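Local atomic coordinates of novel Thermotoga maritima enzyme TM1112 (Thermotoga maritima, PDB entry 1O5U), a protein that is of unknown function but adopts the cupin beta-barrel fold and is probably an enzyme of the EutQ-like cupin group. Residues Trp45-Asn50 and Leu84-Lys89; Gly58-Thr63 and Glu92-His97. All blocks are in the same frame, centred on the assembly; numbering follows the deposited sequence. Where two conformers were deposited one is given.

Interaction 1 of 2, residues Trp45-Asn50 and Leu84-Lys89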
ATOM      1  N   TRP A  45      10.293   4.494  -4.169  1.00 37.82           N
ATOM      2  CA  TRP A  45       9.889   4.944  -2.822  1.00 37.87           C
ATOM      3  C   TRP A  45      10.783   4.297  -1.785  1.00 38.51           C
ATOM      4  O   TRP A  45      11.241   3.162  -1.982  1.00 38.93           O
ATOM      5  CB  TRP A  45       8.426   4.583  -2.533  1.00 38.43           C
ATOM      6  CG  TRP A  45       7.884   5.337  -1.384  1.00 37.39           C
ATOM      7  CD1 TRP A  45       7.644   4.887  -0.138  1.00 39.34           C
ATOM      8  CD2 TRP A  45       7.554   6.719  -1.376  1.00 40.40           C
ATOM      9  NE1 TRP A  45       7.183   5.905   0.667  1.00 38.29           N
ATOM     10  CE2 TRP A  45       7.119   7.045  -0.084  1.00 38.72           C
ATOM     11  CE3 TRP A  45       7.595   7.738  -2.351  1.00 39.83           C
ATOM     12  CZ2 TRP A  45       6.719   8.330   0.265  1.00 40.62           C
ATOM     13  CZ3 TRP A  45       7.221   9.012  -1.986  1.00 40.00           C
ATOM     14  CH2 TRP A  45       6.790   9.300  -0.709  1.00 39.24           C
ATOM     15  N   TYR A  46      11.059   5.025  -0.705  1.00 37.95           N
ATOM     16  CA  TYR A  46      11.779   4.511   0.461  1.00 38.13           C
ATOM     17  C   TYR A  46      10.927   4.708   1.733  1.00 38.28           C
ATOM     18  O   TYR A  46      10.459   5.787   1.991  1.00 38.72           O
ATOM     19  CB  TYR A  46      13.037   5.280   0.657  1.00 38.69           C
ATOM     20  CG  TYR A  46      13.756   4.888   1.896  1.00 38.36           C
ATOM     21  CD1 TYR A  46      14.466   3.694   1.949  1.00 38.75           C
ATOM     22  CD2 TYR A  46      13.714   5.700   3.036  1.00 37.34           C
ATOM     23  CE1 TYR A  46      15.160   3.319   3.100  1.00 39.63           C
ATOM     24  CE2 TYR A  46      14.402   5.329   4.194  1.00 40.12           C
ATOM     25  CZ  TYR A  46      15.132   4.138   4.220  1.00 39.95           C
ATOM     26  OH  TYR A  46      15.838   3.776   5.363  1.00 39.67           O
ATOM     27  N   TYR A  47      10.710   3.653   2.495  1.00 38.87           N
ATOM     28  CA  TYR A  47       9.843   3.708   3.655  1.00 38.39           C
ATOM     29  C   TYR A  47      10.720   4.093   4.838  1.00 39.44           C
ATOM     30  O   TYR A  47      11.508   3.292   5.317  1.00 39.90           O
ATOM     31  CB  TYR A  47       9.135   2.378   3.837  1.00 37.98           C
ATOM     32  CG  TYR A  47       8.099   2.176   2.771  1.00 35.46           C
ATOM     33  CD1 TYR A  47       8.390   1.521   1.600  1.00 35.69           C
ATOM     34  CD2 TYR A  47       6.857   2.758   2.888  1.00 37.10           C
ATOM     35  CE1 TYR A  47       7.441   1.379   0.614  1.00 37.08           C
ATOM     36  CE2 TYR A  47       5.915   2.615   1.903  1.00 36.91           C
ATOM     37  CZ  TYR A  47       6.212   1.942   0.777  1.00 35.47           C
ATOM     38  OH  TYR A  47       5.279   1.852  -0.214  1.00 35.57           O
ATOM     39  N   ASP A  48      10.602   5.368   5.227  1.00 40.81           N
ATOM     40  CA  ASP A  48      11.227   5.965   6.428  1.00 41.81           C
ATOM     41  C   ASP A  48      10.713   5.343   7.718  1.00 41.04           C
ATOM     42  O   ASP A  48      11.431   5.291   8.752  1.00 40.53           O
ATOM     43  CB  ASP A  48      10.832   7.444   6.513  1.00 42.90           C
ATOM     44  CG  ASP A  48      11.780   8.352   5.811  1.00 46.76           C
ATOM     45  OD1 ASP A  48      12.790   7.878   5.240  1.00 53.44           O
ATOM     46  OD2 ASP A  48      11.596   9.593   5.789  1.00 46.99           O
ATOM     47  N   THR A  49       9.421   5.033   7.680  1.00 40.48           N
ATOM     48  CA  THR A  49       8.686   4.367   8.749  1.00 40.61           C
ATOM     49  C   THR A  49       8.011   3.089   8.232  1.00 39.88           C
ATOM     50  O   THR A  49       7.974   2.813   7.030  1.00 39.00           O
ATOM     51  CB  THR A  49       7.585   5.315   9.301  1.00 40.04           C
ATOM     52  OG1 THR A  49       6.571   5.487   8.309  1.00 39.72           O
ATOM     53  CG2 THR A  49       8.139   6.764   9.573  1.00 42.07           C
ATOM     54  N   ASN A  50       7.480   2.305   9.158  1.00 39.86           N
ATOM     55  CA  ASN A  50       6.495   1.288   8.808  1.00 39.79           C
ATOM     56  C   ASN A  50       5.268   2.009   8.281  1.00 39.28           C
ATOM     57  O   ASN A  50       5.007   3.143   8.630  1.00 38.68           O
ATOM     58  CB  ASN A  50       6.103   0.438  10.026  1.00 39.97           C
ATOM     59  CG  ASN A  50       7.233  -0.395  10.568  1.00 40.11           C
ATOM     60  OD1 ASN A  50       7.924  -1.111   9.839  1.00 38.43           O
ATOM     61  ND2 ASN A  50       7.405  -0.352  11.894  1.00 41.50           N
ATOM     62  N   LEU A  84      12.422  -0.395   3.653  1.00 38.40           N
ATOM     63  CA  LEU A  84      12.230  -0.985   2.326  1.00 38.42           C
ATOM     64  C   LEU A  84      12.405   0.079   1.246  1.00 38.43           C
ATOM     65  O   LEU A  84      11.783   1.153   1.305  1.00 36.81           O
ATOM     66  CB  LEU A  84      10.838  -1.637   2.203  1.00 37.83           C
ATOM     67  CG  LEU A  84      10.347  -2.089   0.814  1.00 39.21           C
ATOM     68  CD1 LEU A  84      11.103  -3.293   0.353  1.00 41.40           C
ATOM     69  CD2 LEU A  84       8.867  -2.389   0.841  1.00 38.48           C
ATOM     70  N   ARG A  85      13.218  -0.243   0.243  1.00 38.53           N
ATOM     71  CA  ARG A  85      13.291   0.541  -0.959  1.00 38.95           C
ATOM     72  C   ARG A  85      12.658  -0.259  -2.088  1.00 38.83           C
ATOM     73  O   ARG A  85      12.965  -1.413  -2.274  1.00 38.06           O
ATOM     74  CB  ARG A  85      14.747   0.843  -1.284  1.00 39.17           C
ATOM     75  CG  ARG A  85      14.908   1.980  -2.220  1.00 40.85           C
ATOM     76  CD  ARG A  85      16.344   2.513  -2.278  1.00 43.95           C
ATOM     77  NE  ARG A  85      16.746   3.254  -1.064  1.00 46.99           N
ATOM     78  CZ  ARG A  85      17.506   2.758  -0.054  1.00 50.41           C
ATOM     79  NH1 ARG A  85      17.802   3.520   0.987  1.00 49.88           N
ATOM     80  NH2 ARG A  85      18.005   1.520  -0.077  1.00 52.21           N
ATOM     81  N   CYS A  86      11.772   0.375  -2.842  1.00 39.03           N
ATOM     82  CA  CYS A  86      11.058  -0.305  -3.886  1.00 39.03           C
ATOM     83  C   CYS A  86      10.683   0.658  -4.964  1.00 39.37           C
ATOM     84  O   CYS A  86      10.952   1.860  -4.867  1.00 40.66           O
ATOM     85  CB  CYS A  86       9.796  -0.966  -3.321  1.00 38.35           C
ATOM     86  SG  CYS A  86       8.601   0.198  -2.643  1.00 40.74           S
ATOM     87  N   ARG A  87      10.113   0.115  -6.031  1.00 39.60           N
ATOM     88  CA  ARG A  87       9.575   0.929  -7.110  1.00 39.67           C
ATOM     89  C   ARG A  87       8.119   0.584  -7.243  1.00 38.58           C
ATOM     90  O   ARG A  87       7.769  -0.592  -7.251  1.00 36.21           O
ATOM     91  CB  ARG A  87      10.295   0.617  -8.401  1.00 39.88           C
ATOM     92  CG  ARG A  87       9.922   1.531  -9.566  1.00 41.52           C
ATOM     93  CD  ARG A  87      11.037   1.633 -10.572  1.00 44.42           C
ATOM     94  NE  ARG A  87      10.730   2.523 -11.692  1.00 47.92           N
ATOM     95  CZ  ARG A  87      11.043   3.824 -11.757  1.00 48.54           C
ATOM     96  NH1 ARG A  87      11.671   4.431 -10.774  1.00 49.05           N
ATOM     97  NH2 ARG A  87      10.713   4.522 -12.831  1.00 49.00           N
ATOM     98  N   TRP A  88       7.285   1.616  -7.274  1.00 38.80           N
ATOM     99  CA  TRP A  88       5.871   1.528  -7.552  1.00 38.53           C
ATOM    100  C   TRP A  88       5.586   1.742  -9.030  1.00 39.01           C
ATOM    101  O   TRP A  88       6.090   2.700  -9.634  1.00 37.71           O
ATOM    102  CB  TRP A  88       5.100   2.611  -6.764  1.00 38.92           C
ATOM    103  CG  TRP A  88       4.773   2.253  -5.332  1.00 37.84           C
ATOM    104  CD1 TRP A  88       5.629   1.762  -4.409  1.00 37.96           C
ATOM    105  CD2 TRP A  88       3.509   2.388  -4.679  1.00 39.39           C
ATOM    106  NE1 TRP A  88       4.971   1.565  -3.216  1.00 39.12           N
ATOM    107  CE2 TRP A  88       3.670   1.949  -3.348  1.00 39.18           C
ATOM    108  CE3 TRP A  88       2.257   2.870  -5.064  1.00 40.17           C
ATOM    109  CZ2 TRP A  88       2.635   1.912  -2.464  1.00 40.05           C
ATOM    110  CZ3 TRP A  88       1.243   2.860  -4.163  1.00 38.45           C
ATOM    111  CH2 TRP A  88       1.422   2.382  -2.880  1.00 40.16           C
ATOM    112  N   LYS A  89       4.767   0.869  -9.612  1.00 38.10           N
ATOM    113  CA  LYS A  89       4.207   1.088 -10.958  1.00 38.44           C
ATOM    114  C   LYS A  89       2.706   1.110 -10.839  1.00 38.33           C
ATOM    115  O   LYS A  89       2.067   0.055 -10.624  1.00 38.21           O
ATOM    116  CB  LYS A  89       4.636  -0.020 -11.919  1.00 39.07           C
ATOM    117  CG  LYS A  89       4.254   0.291 -13.365  1.00 41.40           C
ATOM    118  CD  LYS A  89       4.854  -0.654 -14.347  1.00 42.12           C
ATOM    119  CE  LYS A  89       4.406  -0.267 -15.756  1.00 44.74           C
ATOM    120  NZ  LYS A  89       4.810  -1.268 -16.796  1.00 45.95           N
TER
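In Y47 a chi1 of -71° puts CG beside the backbone N, anti to the carbonyl carbon, and W88 CG takes the same position (chi1 -83°). The Y47 ring lies alongside L84, and its OH meets W88. The two side chains cross at about a right angle, and W88 NE1 reaches Y47 OH in a weak, bent hydrogen bond of 3.0 Å. C86 SG meets the edge of the tyrosine ring, 3.7 Å from CE1, a cysteine sulfur-aromatic contact. L84 CD2 lies 4.0 Å from Y47 CD1, while W45 CD1 sits over the centre of one ring face. An alanine in place of Y47 would probably leave W88 NE1 without this hydroxyl and open a gap beside C86 and L84.

On the sheet face with Y46 and R85, the guanidinium and phenol ring planes are 12° apart, with R85 NH1 3.4 Å from Y46 CE1. Behind these side chains runs an antiparallel ladder: W45 and C86 form a hydrogen-bonded pair, and Y47 N continues it to L84 O at 3.0 Å.

F80 stacks on Y47, and an unidentified bound molecule lies close to the Y47 side chain, so this aromatic cluster probably lines the cupin pocket. The weak, bent bond would orient the Y47 hydroxyl only loosely, and the ring probably owes its place more to L84, C86, W45 and F80.

Interaction 2 of 2, residues Gly58-Thr63 and Glu92-His97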
ATOM      1  N   GLY A  58      -7.712   1.140  -7.348  1.00 37.51           N
ATOM      2  CA  GLY A  58      -6.468   1.116  -8.098  1.00 38.08           C
ATOM      3  C   GLY A  58      -5.751  -0.202  -8.127  1.00 36.90           C
ATOM      4  O   GLY A  58      -6.279  -1.217  -7.661  1.00 37.53           O
ATOM      5  N   LYS A  59      -4.588  -0.171  -8.729  1.00 37.43           N
ATOM      6  CA  LYS A  59      -3.780  -1.386  -8.962  1.00 36.91           C
ATOM      7  C   LYS A  59      -2.364  -0.917  -9.136  1.00 37.97           C
ATOM      8  O   LYS A  59      -2.086  -0.031  -9.968  1.00 36.37           O
ATOM      9  CB  LYS A  59      -4.208  -2.138 -10.199  1.00 38.39           C
ATOM     10  CG  LYS A  59      -3.356  -3.413 -10.467  1.00 37.86           C
ATOM     11  CD  LYS A  59      -3.771  -4.138 -11.682  1.00 38.80           C
ATOM     12  CE  LYS A  59      -3.036  -5.434 -11.784  1.00 41.86           C
ATOM     13  NZ  LYS A  59      -3.447  -6.223 -13.050  1.00 40.80           N
ATOM     14  N   VAL A  60      -1.451  -1.534  -8.389  1.00 37.55           N
ATOM     15  CA  VAL A  60      -0.051  -1.178  -8.396  1.00 38.20           C
ATOM     16  C   VAL A  60       0.790  -2.433  -8.412  1.00 38.46           C
ATOM     17  O   VAL A  60       0.438  -3.389  -7.726  1.00 39.15           O
ATOM     18  CB  VAL A  60       0.340  -0.399  -7.131  1.00 39.81           C
ATOM     19  CG1 VAL A  60       1.760   0.123  -7.224  1.00 41.61           C
ATOM     20  CG2 VAL A  60      -0.615   0.760  -6.916  1.00 40.57           C
ATOM     21  N   GLU A  61       1.850  -2.434  -9.219  1.00 37.73           N
ATOM     22  CA  GLU A  61       2.884  -3.491  -9.202  1.00 38.90           C
ATOM     23  C   GLU A  61       4.059  -2.908  -8.370  1.00 38.61           C
ATOM     24  O   GLU A  61       4.591  -1.874  -8.754  1.00 37.45           O
ATOM     25  CB  GLU A  61       3.386  -3.819 -10.609  1.00 40.13           C
ATOM     26  CG  GLU A  61       2.407  -4.636 -11.481  1.00 43.23           C
ATOM     27  CD  GLU A  61       2.786  -4.748 -12.973  1.00 44.30           C
ATOM     28  OE1 GLU A  61       3.632  -3.956 -13.489  1.00 47.06           O
ATOM     29  OE2 GLU A  61       2.164  -5.610 -13.693  1.00 46.90           O
ATOM     30  N   VAL A  62       4.441  -3.558  -7.276  1.00 37.23           N
ATOM     31  CA  VAL A  62       5.602  -3.082  -6.478  1.00 38.44           C
ATOM     32  C   VAL A  62       6.768  -4.077  -6.694  1.00 38.46           C
ATOM     33  O   VAL A  62       6.564  -5.262  -6.656  1.00 37.48           O
ATOM     34  CB  VAL A  62       5.215  -2.934  -5.015  1.00 39.01           C
ATOM     35  CG1 VAL A  62       6.374  -2.573  -4.165  1.00 40.63           C
ATOM     36  CG2 VAL A  62       4.087  -1.934  -4.845  1.00 40.47           C
ATOM     37  N   THR A  63       7.977  -3.582  -6.993  1.00 38.13           N
ATOM     38  CA  THR A  63       9.170  -4.404  -7.104  1.00 37.25           C
ATOM     39  C   THR A  63      10.142  -3.865  -6.070  1.00 36.92           C
ATOM     40  O   THR A  63      10.505  -2.693  -6.135  1.00 35.61           O
ATOM     41  CB  THR A  63       9.795  -4.280  -8.495  1.00 37.54           C
ATOM     42  OG1 THR A  63       8.825  -4.694  -9.479  1.00 39.12           O
ATOM     43  CG2 THR A  63      10.928  -5.248  -8.656  1.00 38.84           C
ATOM     44  N   GLU A  92      -3.435   1.304 -12.445  1.00 37.15           N
ATOM     45  CA  GLU A  92      -4.739   1.982 -12.379  1.00 37.87           C
ATOM     46  C   GLU A  92      -4.677   2.999 -11.272  1.00 37.43           C
ATOM     47  O   GLU A  92      -4.194   2.686 -10.178  1.00 36.59           O
ATOM     48  CB  GLU A  92      -5.842   0.963 -12.132  1.00 38.58           C
ATOM     49  CG  GLU A  92      -5.919  -0.086 -13.238  1.00 41.24           C
ATOM     50  CD  GLU A  92      -6.855  -1.216 -12.904  1.00 42.52           C
ATOM     51  OE1 GLU A  92      -7.584  -1.133 -11.892  1.00 48.78           O
ATOM     52  OE2 GLU A  92      -6.826  -2.202 -13.674  1.00 46.60           O
ATOM     53  N   PRO A  93      -5.188   4.215 -11.486  1.00 37.74           N
ATOM     54  CA  PRO A  93      -5.081   5.264 -10.462  1.00 37.72           C
ATOM     55  C   PRO A  93      -5.462   4.800  -9.073  1.00 38.03           C
ATOM     56  O   PRO A  93      -6.535   4.196  -8.870  1.00 37.70           O
ATOM     57  CB  PRO A  93      -6.038   6.344 -10.972  1.00 38.99           C
ATOM     58  CG  PRO A  93      -6.066   6.132 -12.395  1.00 38.41           C
ATOM     59  CD  PRO A  93      -5.869   4.703 -12.698  1.00 38.01           C
ATOM     60  N   VAL A  94      -4.609   5.131  -8.109  1.00 37.40           N
ATOM     61  CA  VAL A  94      -4.709   4.590  -6.738  1.00 37.55           C
ATOM     62  C   VAL A  94      -5.299   5.605  -5.816  1.00 38.31           C
ATOM     63  O   VAL A  94      -5.018   6.794  -5.965  1.00 37.95           O
ATOM     64  CB  VAL A  94      -3.427   3.896  -6.226  0.65 39.44           C
ATOM     65  CG1 VAL A  94      -3.085   2.786  -7.126  0.65 42.21           C
ATOM     66  CG2 VAL A  94      -2.264   4.797  -6.114  0.65 40.89           C
ATOM     67  N   ARG A  95      -6.173   5.143  -4.913  1.00 37.56           N
ATOM     68  CA  ARG A  95      -6.666   5.905  -3.754  1.00 37.87           C
ATOM     69  C   ARG A  95      -6.553   5.007  -2.550  1.00 37.67           C
ATOM     70  O   ARG A  95      -6.989   3.864  -2.572  1.00 37.05           O
ATOM     71  CB  ARG A  95      -8.100   6.377  -3.920  1.00 37.22           C
ATOM     72  CG  ARG A  95      -8.616   7.143  -2.769  1.00 38.81           C
ATOM     73  CD  ARG A  95      -9.999   7.743  -2.993  1.00 40.76           C
ATOM     74  NE  ARG A  95     -10.027   8.584  -4.169  1.00 40.02           N
ATOM     75  CZ  ARG A  95     -10.973   8.594  -5.080  1.00 43.91           C
ATOM     76  NH1 ARG A  95     -10.841   9.393  -6.118  1.00 42.34           N
ATOM     77  NH2 ARG A  95     -12.044   7.823  -4.980  1.00 45.64           N
ATOM     78  N   LYS A  96      -5.932   5.496  -1.485  1.00 37.43           N
ATOM     79  CA  LYS A  96      -5.745   4.663  -0.298  1.00 37.11           C
ATOM     80  C   LYS A  96      -5.806   5.471   0.966  1.00 37.30           C
ATOM     81  O   LYS A  96      -5.537   6.707   0.962  1.00 36.20           O
ATOM     82  CB  LYS A  96      -4.402   3.933  -0.380  1.00 38.76           C
ATOM     83  CG  LYS A  96      -3.230   4.797  -0.285  1.00 40.56           C
ATOM     84  CD  LYS A  96      -1.928   4.068  -0.617  1.00 39.35           C
ATOM     85  CE  LYS A  96      -0.773   4.738   0.119  1.00 42.96           C
ATOM     86  NZ  LYS A  96       0.407   3.803   0.150  1.00 44.78           N
ATOM     87  N   HIS A  97      -6.190   4.789   2.045  1.00 36.17           N
ATOM     88  CA  HIS A  97      -5.983   5.275   3.430  1.00 36.58           C
ATOM     89  C   HIS A  97      -4.615   4.756   3.901  1.00 37.29           C
ATOM     90  O   HIS A  97      -4.253   3.605   3.577  1.00 37.57           O
ATOM     91  CB  HIS A  97      -7.097   4.744   4.360  1.00 36.53           C
ATOM     92  CG  HIS A  97      -8.404   5.469   4.231  1.00 36.63           C
ATOM     93  ND1 HIS A  97      -8.635   6.686   4.835  1.00 37.12           N
ATOM     94  CD2 HIS A  97      -9.559   5.133   3.601  1.00 38.60           C
ATOM     95  CE1 HIS A  97      -9.858   7.103   4.541  1.00 39.87           C
ATOM     96  NE2 HIS A  97     -10.450   6.171   3.800  1.00 41.42           N
TER
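E92 and K59 form an antiparallel hydrogen-bonded pair at the corner where the chain leaves one sheet for the other. E92 N gives a straight bond to K59 O, 3.1 Å long, in the carbonyl plane and on a lone pair. The return bond, from K59 N to E92 O, is 3.2 Å and arrives tilted from the carbonyl plane. E92 CG stands anti to the carbonyl carbon (chi1 -60°), and the extended acid crosses the lysine chain obliquely, its CD 3.9 Å from K59 CB. The charged ends do not touch: K59 NZ stays 5.3 Å from E92 OE2, a separation at which attraction between them is likely to be modest.

The CB of P93 points away from the other strand, but its carbonyl O comes to 3.2 Å from G58 CA. A beta carbon on G58 would clash with that oxygen, and the backbone angles of G58 also call for glycine.

The CB of V94 is directed toward strand 58-63. Its CG1, anti to the carbonyl carbon, approaches V60 CG2, but how closely is doubtful, because V94 was modelled in two conformers.

The short strands 58-63 and 93-97 run with their N-to-C directions 104° apart, so the second leaves the first after the corner. V94 packs on W36 and K38 of strand 35-38, while V60 touches W88 of strand 85-90 and I72 of strand 69-73. The corner therefore joins the two sheets of the cupin barrel, with K96, covalently linked to an unidentified ligand, two residues further along strand 93-100.

Overall arrangement
The centres of interactions 1 and 2 lie about 13 Å apart, and their segments alternate along the chain: 45-50, 58-63, 84-89, then 92-97. Strand 85-90 joins them, lying between strands 41-46 and 58-64 in the four-stranded antiparallel sheet. R87 N to T63 O (2.8 Å) and K89 O to E61 N (2.9 Å) are probable hydrogen bonds between the two contacts. Interaction 1 lies where strand 41-46 runs into its following loop; interaction 2 lies where the chain passes from strand 85-90 to strand 93-100 of the five-stranded sheet. Together they join strands from separate parts of the chain around an interior where unidentified ligand was found, consistent with a binding pocket.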